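Local coordinates for glutaconate CoA-transferase subunit A (Acidaminococcus fermentans, PDB 1POI), which catalyses the transfer of coenzyme A from acetyl-CoA to glutaconate and to (R)-2-hydroxyglutarate, a step in the fermentative breakdown of glutamate, at residues 213-216 with 217-221; 4-7 with 8-12; 137-140 with 141-145. All blocks are in the same frame, centred on the assembly; numbering follows the deposited sequence.

Contact 1. Residues 213-216 with 217-221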
loop_
_atom_site.group_PDB
_atom_site.type_symbol
_atom_site.label_atom_id
_atom_site.label_comp_id
_atom_site.label_asym_id
_atom_site.label_seq_id
_atom_site.Cartn_x
_atom_site.Cartn_y
_atom_site.Cartn_z
ATOM N N GLU A 213 -6.663 -17.433 2.496
ATOM C CA GLU A 213 -5.817 -17.689 1.352
ATOM C C GLU A 213 -4.410 -18.050 1.761
ATOM O O GLU A 213 -3.969 -17.743 2.860
ATOM C CB GLU A 213 -5.804 -16.505 0.408
ATOM C CG GLU A 213 -5.572 -15.195 1.099
ATOM C CD GLU A 213 -5.582 -14.041 0.133
ATOM O OE1 GLU A 213 -5.321 -14.277 -1.075
ATOM O OE2 GLU A 213 -5.853 -12.909 0.603
ATOM N N ILE A 214 -3.720 -18.687 0.832
ATOM C CA ILE A 214 -2.368 -19.153 1.005
ATOM C C ILE A 214 -1.509 -18.468 -0.047
ATOM O O ILE A 214 -1.862 -18.471 -1.235
ATOM C CB ILE A 214 -2.318 -20.723 0.786
ATOM C CG1 ILE A 214 -3.131 -21.436 1.884
ATOM C CG2 ILE A 214 -0.877 -21.241 0.722
ATOM C CD1 ILE A 214 -3.126 -22.949 1.794
ATOM N N ILE A 215 -0.410 -17.851 0.383
ATOM C CA ILE A 215 0.525 -17.207 -0.548
ATOM C C ILE A 215 1.911 -17.858 -0.415
ATOM O O ILE A 215 2.236 -18.452 0.630
ATOM C CB ILE A 215 0.641 -15.673 -0.331
ATOM C CG1 ILE A 215 0.570 -15.316 1.150
ATOM C CG2 ILE A 215 -0.455 -14.942 -1.103
ATOM C CD1 ILE A 215 0.956 -13.886 1.421
ATOM N N SER A 216 2.718 -17.759 -1.467
ATOM C CA SER A 216 4.042 -18.348 -1.470
ATOM C C SER A 216 4.885 -17.812 -0.348
ATOM O O SER A 216 4.633 -16.723 0.160
ATOM C CB SER A 216 4.752 -18.077 -2.789
ATOM O OG SER A 216 5.118 -16.719 -2.920
ATOM N N ASP A 217 5.925 -18.554 0.008
ATOM C CA ASP A 217 6.812 -18.134 1.080
ATOM C C ASP A 217 7.541 -16.913 0.633
ATOM O O ASP A 217 7.663 -15.974 1.407
ATOM C CB ASP A 217 7.822 -19.216 1.440
ATOM C CG ASP A 217 7.180 -20.426 2.063
ATOM O OD1 ASP A 217 6.332 -20.278 2.981
ATOM O OD2 ASP A 217 7.545 -21.529 1.618
ATOM N N GLU A 218 8.008 -16.908 -0.615
ATOM C CA GLU A 218 8.706 -15.737 -1.140
ATOM C C GLU A 218 7.853 -14.470 -0.946
ATOM O O GLU A 218 8.325 -13.479 -0.404
ATOM C CB GLU A 218 9.087 -15.907 -2.614
ATOM C CG GLU A 218 9.466 -14.566 -3.264
ATOM C CD GLU A 218 10.334 -14.691 -4.517
ATOM O OE1 GLU A 218 9.921 -15.375 -5.485
ATOM O OE2 GLU A 218 11.430 -14.074 -4.536
ATOM N N GLU A 219 6.572 -14.562 -1.285
ATOM C CA GLU A 219 5.627 -13.457 -1.174
ATOM C C GLU A 219 5.361 -12.889 0.232
ATOM O O GLU A 219 5.409 -11.676 0.445
ATOM C CB GLU A 219 4.305 -13.892 -1.814
ATOM C CG GLU A 219 3.224 -12.828 -1.853
ATOM C CD GLU A 219 3.619 -11.607 -2.669
ATOM O OE1 GLU A 219 4.528 -11.691 -3.531
ATOM O OE2 GLU A 219 3.008 -10.547 -2.441
ATOM N N ILE A 220 5.052 -13.756 1.182
ATOM C CA ILE A 220 4.732 -13.338 2.548
ATOM C C ILE A 220 5.903 -12.706 3.315
ATOM O O ILE A 220 5.734 -12.123 4.398
ATOM C CB ILE A 220 4.102 -14.541 3.333
ATOM C CG1 ILE A 220 3.343 -14.051 4.558
ATOM C CG2 ILE A 220 5.161 -15.512 3.765
ATOM C CD1 ILE A 220 2.211 -14.980 4.965
ATOM N N ARG A 221 7.091 -12.802 2.738
ATOM C CA ARG A 221 8.270 -12.245 3.364
ATOM C C ARG A 221 8.635 -10.898 2.782
ATOM O O ARG A 221 9.404 -10.153 3.393
ATOM C CB ARG A 221 9.432 -13.209 3.229
ATOM C CG ARG A 221 9.266 -14.408 4.096
ATOM C CD ARG A 221 9.965 -15.623 3.526
ATOM N NE ARG A 221 9.450 -16.814 4.200
ATOM C CZ ARG A 221 9.667 -17.085 5.482
ATOM N NH1 ARG A 221 10.403 -16.263 6.224
ATOM N NH2 ARG A 221 9.076 -18.124 6.046
#
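Ile-215, the residue before the N-cap Ser-216 of helix 217-221, lays its side chain against Glu-219 and Ile-220 on the first turn. Its CB lies 4.1 Å from CG of Glu-219, on the aliphatic part of that chain. CG1 is placed between the backbone N and the carbonyl carbon (chi1 37°), a rotation that carries the branch toward the helix, and it reaches CD1 of Ile-220 at 4.2 Å. At the tip, CD1 of Ile-215 rests 3.7 Å from CB of Ile-220, and the two isoleucine side chains cross at about a right angle. Ser-216 supplies the polar contacts of the same turn: its OG accepts the N-H of Glu-219 at 3.1 Å, while its carbonyl O takes the N-H of Ile-220 at 3.2 Å in a nearly straight bond (167° at the hydrogen). With an alanine here, the Glu-219 N-H would probably lose its side-chain acceptor and the start of the helix its cap. Beyond these residues, Ile-215 packs on Gln-181 and on Pro-306 of a second copy of this subunit, and Arg-221 forms a salt bridge with Asp-185. A serine N-cap flanked by apolar contact between the residue preceding it and the fourth residue of the helix is the hydrophobic staple, here set at the exit of the short strand 213-214.

Contact 2. Residues 4-7 with 8-12; sequences MTLK and DAIAK
Met-4 folds back over Ala-9, the residue one turn into the helix 6-13. Its CG lies 3.3 Å from CB of Ala-9, and SD follows at 3.5 Å from CA of the same alanine. The chain then bends at its last torsion (chi3 -35°), which brings the methyl CE to CB of Asp-8. As Met-4 precedes the N-cap and Ala-9 is the fourth helical residue, the pair takes the positions of a hydrophobic staple.

Thr-5 is the N-cap itself. Its OG1 receives the N-H of Asp-8 at 3.1 Å, almost straight at 171°, and a weak, more bent bond from Lys-7 N, so two N-H groups of the opening turn share one hydroxyl oxygen. The methyl CG2 of Thr-5 sits 3.6 Å from OD2 of Asp-8, and the threonine carbonyl O begins the helical pattern by accepting Ala-9 N at 3.0 Å.

Leu-6 and Ile-10 lie side by side and point the same way, CD1 of Leu-6 meeting CG1 of Ile-10 at 3.6 Å; the backbone bond between them is weak. The carbonyl O of Lys-7 accepts Ala-11 N at 3.1 Å and also Gln-41 NE2, while the ammonium of Lys-7 pairs with Glu-37.

The helix packs on two elements: Met-4, Leu-6 and Ala-9 rest on strand 236-239, where Met-4 also bonds through its backbone to Val-237, and Leu-6 and Ile-10 reach Ala-33 and Glu-37 of helix 32-40.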
loop_
_atom_site.group_PDB
_atom_site.type_symbol
_atom_site.label_atom_id
_atom_site.label_comp_id
_atom_site.label_asym_id
_atom_site.label_seq_id
_atom_site.Cartn_x
_atom_site.Cartn_y
_atom_site.Cartn_z
ATOM N N MET A 4 -2.457 -28.959 4.457
ATOM C CA MET A 4 -3.207 -30.194 4.546
ATOM C C MET A 4 -4.701 -29.919 4.695
ATOM O O MET A 4 -5.093 -28.866 5.199
ATOM C CB MET A 4 -2.666 -31.022 5.707
ATOM C CG MET A 4 -3.076 -30.571 7.080
ATOM S SD MET A 4 -2.115 -31.447 8.342
ATOM C CE MET A 4 -1.919 -33.092 7.592
ATOM N N THR A 5 -5.531 -30.855 4.243
ATOM C CA THR A 5 -6.978 -30.688 4.314
ATOM C C THR A 5 -7.465 -30.521 5.741
ATOM O O THR A 5 -6.827 -30.986 6.669
ATOM C CB THR A 5 -7.727 -31.862 3.658
ATOM O OG1 THR A 5 -8.001 -32.888 4.628
ATOM C CG2 THR A 5 -6.904 -32.439 2.509
ATOM N N LEU A 6 -8.621 -29.897 5.914
ATOM C CA LEU A 6 -9.146 -29.671 7.250
ATOM C C LEU A 6 -9.531 -30.973 7.937
ATOM O O LEU A 6 -9.690 -30.994 9.157
ATOM C CB LEU A 6 -10.325 -28.681 7.230
ATOM C CG LEU A 6 -10.934 -28.363 8.599
ATOM C CD1 LEU A 6 -9.871 -27.823 9.507
ATOM C CD2 LEU A 6 -12.080 -27.388 8.511
ATOM N N LYS A 7 -9.694 -32.057 7.174
ATOM C CA LYS A 7 -10.054 -33.343 7.783
ATOM C C LYS A 7 -8.800 -33.986 8.339
ATOM O O LYS A 7 -8.731 -34.334 9.520
ATOM C CB LYS A 7 -10.718 -34.300 6.785
ATOM C CG LYS A 7 -10.998 -35.687 7.396
ATOM C CD LYS A 7 -11.827 -36.589 6.499
ATOM C CE LYS A 7 -13.299 -36.157 6.442
ATOM N NZ LYS A 7 -14.026 -36.189 7.757
ATOM N N ASP A 8 -7.803 -34.104 7.476
ATOM C CA ASP A 8 -6.526 -34.668 7.849
ATOM C C ASP A 8 -5.908 -33.932 9.046
ATOM O O ASP A 8 -5.621 -34.544 10.088
ATOM C CB ASP A 8 -5.586 -34.636 6.651
ATOM C CG ASP A 8 -6.054 -35.542 5.513
ATOM O OD1 ASP A 8 -6.805 -36.526 5.763
ATOM O OD2 ASP A 8 -5.657 -35.280 4.356
ATOM N N ALA A 9 -5.800 -32.613 8.935
ATOM C CA ALA A 9 -5.218 -31.792 9.989
ATOM C C ALA A 9 -5.897 -31.987 11.328
ATOM O O ALA A 9 -5.255 -32.282 12.320
ATOM C CB ALA A 9 -5.248 -30.332 9.588
ATOM N N ILE A 10 -7.201 -31.818 11.366
ATOM C CA ILE A 10 -7.942 -31.991 12.611
ATOM C C ILE A 10 -7.746 -33.373 13.262
ATOM O O ILE A 10 -7.662 -33.490 14.491
ATOM C CB ILE A 10 -9.433 -31.742 12.353
ATOM C CG1 ILE A 10 -9.655 -30.237 12.149
ATOM C CG2 ILE A 10 -10.288 -32.376 13.447
ATOM C CD1 ILE A 10 -9.502 -29.358 13.432
ATOM N N ALA A 11 -7.704 -34.409 12.425
ATOM C CA ALA A 11 -7.541 -35.786 12.880
ATOM C C ALA A 11 -6.174 -36.019 13.503
ATOM O O ALA A 11 -6.045 -36.705 14.518
ATOM C CB ALA A 11 -7.733 -36.726 11.726
ATOM N N LYS A 12 -5.153 -35.476 12.850
ATOM C CA LYS A 12 -3.781 -35.603 13.302
ATOM C C LYS A 12 -3.455 -34.798 14.555
ATOM O O LYS A 12 -2.975 -35.361 15.535
ATOM C CB LYS A 12 -2.831 -35.230 12.168
ATOM C CG LYS A 12 -1.378 -35.395 12.503
ATOM C CD LYS A 12 -0.526 -35.295 11.241
ATOM C CE LYS A 12 0.966 -35.512 11.529
ATOM N NZ LYS A 12 1.778 -35.568 10.267
#

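Contact 3. Residues 137-140 with 141-145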
loop_
_atom_site.group_PDB
_atom_site.type_symbol
_atom_site.label_atom_id
_atom_site.label_comp_id
_atom_site.label_asym_id
_atom_site.label_seq_id
_atom_site.Cartn_x
_atom_site.Cartn_y
_atom_site.Cartn_z
ATOM N N LYS A 137 -12.028 -28.317 44.687
ATOM C CA LYS A 137 -10.721 -28.943 44.816
ATOM C C LYS A 137 -10.943 -30.445 44.695
ATOM O O LYS A 137 -10.189 -31.132 44.016
ATOM C CB LYS A 137 -10.077 -28.567 46.167
ATOM C CG LYS A 137 -8.995 -29.523 46.666
ATOM C CD LYS A 137 -7.798 -29.595 45.747
ATOM C CE LYS A 137 -6.929 -28.391 45.946
ATOM N NZ LYS A 137 -6.474 -28.284 47.346
ATOM N N GLU A 138 -12.050 -30.915 45.265
ATOM C CA GLU A 138 -12.407 -32.327 45.239
ATOM C C GLU A 138 -12.624 -32.844 43.828
ATOM O O GLU A 138 -12.147 -33.922 43.476
ATOM C CB GLU A 138 -13.637 -32.595 46.110
ATOM C CG GLU A 138 -14.014 -34.071 46.186
ATOM C CD GLU A 138 -15.117 -34.370 47.204
ATOM O OE1 GLU A 138 -15.064 -33.816 48.332
ATOM O OE2 GLU A 138 -16.021 -35.178 46.879
ATOM N N VAL A 139 -13.337 -32.090 43.012
ATOM C CA VAL A 139 -13.549 -32.529 41.651
ATOM C C VAL A 139 -12.315 -32.285 40.809
ATOM O O VAL A 139 -11.987 -33.096 39.972
ATOM C CB VAL A 139 -14.808 -31.867 41.026
ATOM C CG1 VAL A 139 -14.807 -32.017 39.500
ATOM C CG2 VAL A 139 -16.069 -32.511 41.615
ATOM N N ARG A 140 -11.609 -31.188 41.046
ATOM C CA ARG A 140 -10.401 -30.866 40.273
ATOM C C ARG A 140 -9.343 -31.963 40.354
ATOM O O ARG A 140 -8.680 -32.278 39.345
ATOM C CB ARG A 140 -9.796 -29.541 40.749
ATOM C CG ARG A 140 -10.499 -28.300 40.213
ATOM C CD ARG A 140 -10.112 -27.061 41.015
ATOM N NE ARG A 140 -10.605 -25.834 40.401
ATOM C CZ ARG A 140 -10.117 -25.311 39.277
ATOM N NH1 ARG A 140 -9.113 -25.893 38.624
ATOM N NH2 ARG A 140 -10.655 -24.206 38.784
ATOM N N LYS A 141 -9.213 -32.550 41.552
ATOM C CA LYS A 141 -8.251 -33.622 41.839
ATOM C C LYS A 141 -8.450 -34.896 41.038
ATOM O O LYS A 141 -7.495 -35.626 40.770
ATOM C CB LYS A 141 -8.236 -33.954 43.335
ATOM C CG LYS A 141 -7.150 -33.229 44.101
ATOM C CD LYS A 141 -6.981 -33.769 45.512
ATOM C CE LYS A 141 -8.154 -33.367 46.398
ATOM N NZ LYS A 141 -8.024 -33.784 47.842
ATOM N N THR A 142 -9.687 -35.163 40.651
ATOM C CA THR A 142 -9.983 -36.349 39.888
ATOM C C THR A 142 -9.996 -36.073 38.393
ATOM O O THR A 142 -10.232 -36.983 37.601
ATOM C CB THR A 142 -11.330 -36.898 40.284
ATOM O OG1 THR A 142 -12.346 -35.990 39.862
ATOM C CG2 THR A 142 -11.415 -37.028 41.776
ATOM N N LEU A 143 -9.719 -34.833 38.004
ATOM C CA LEU A 143 -9.736 -34.437 36.591
ATOM C C LEU A 143 -8.383 -34.294 35.941
ATOM O O LEU A 143 -7.500 -33.607 36.452
ATOM C CB LEU A 143 -10.462 -33.095 36.418
ATOM C CG LEU A 143 -11.977 -33.068 36.331
ATOM C CD1 LEU A 143 -12.465 -31.632 36.285
ATOM C CD2 LEU A 143 -12.391 -33.816 35.084
ATOM N N ASP A 144 -8.253 -34.892 34.768
ATOM C CA ASP A 144 -7.022 -34.799 33.991
ATOM C C ASP A 144 -7.207 -33.471 33.254
ATOM O O ASP A 144 -8.334 -33.102 32.929
ATOM C CB ASP A 144 -6.951 -35.969 32.995
ATOM C CG ASP A 144 -5.543 -36.210 32.440
ATOM O OD1 ASP A 144 -4.544 -35.861 33.106
ATOM O OD2 ASP A 144 -5.437 -36.785 31.330
ATOM N N LYS A 145 -6.122 -32.724 33.078
ATOM C CA LYS A 145 -6.119 -31.426 32.380
ATOM C C LYS A 145 -6.683 -30.220 33.152
ATOM O O LYS A 145 -6.775 -29.126 32.587
ATOM C CB LYS A 145 -6.782 -31.511 30.990
ATOM C CG LYS A 145 -6.288 -32.631 30.086
ATOM C CD LYS A 145 -4.885 -32.378 29.646
ATOM C CE LYS A 145 -4.313 -33.537 28.874
ATOM N NZ LYS A 145 -4.688 -33.548 27.438
#
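The peptide carbonyl of Val-139 is approached by Thr-142 from one face only: both the hydroxyl and the backbone N-H of the threonine come from that face. The backbone bond is of the i to i+3, 3-10 type, and a second of the same type follows directly, from Leu-143 N to Arg-140 O, where the helix 137-141 runs out into the loop. OG1 of Thr-142 donates at 2.9 Å to Val-139 O and is tilted only 22° from the carbonyl plane, whereas Thr-142 N, at 3.2 Å from the same oxygen, stands well above it, 60° out. The carbonyl of Arg-140 is likewise met from above its plane, with Leu-143 N at 3.1 Å from Arg-140 O. These two bonds come after the helical i to i+4 bond from Lys-141 N to Lys-137 O.

The hydroxyl of Thr-142 stands between its own backbone N and carbonyl carbon (chi1 68°), which directs it back along the helix, and its methyl CG2 faces Glu-138 O at 3.6 Å. The guanidinium of Arg-140 leaves the turn altogether: one terminal nitrogen, NH2, forms a salt bridge with Glu-98 and the other, NH1, donates to Pro-147 O, tying the helix to the residues that follow it and to strand 96-99.

Lys-137 and Lys-141 lean together through their carbon chains, CD of the first 3.8 Å from CE of the second, while their ammonium groups stay apart. Val-139 and Leu-143 run side by side, CG1 of Val-139 resting 4.0 Å from CD1 of Leu-143.

How the contacts relate
Along the chain, contact 2 comes first, contact 3 follows and contact 1 is last, all within the coenzyme A transferase part of the chain. Contacts 1 and 2 have centres about 21 Å apart and nearest atoms about 7 Å apart. They share strand 236-239, an outermost strand of the parallel sheet within this chain: Met-4, Leu-6 and Ala-9 pack on it, as does Ile-214. Contact 3 lies about 31 Å from contact 2 and about 44 Å from contact 1, centre to centre, and opposite contact 1 across the chain's centre; Arg-140 links it to strand 96-99. Contacts 1 and 2 thus lie at one margin of the sheet and contact 3 connects to the other, while contact 1 also meets other subunits.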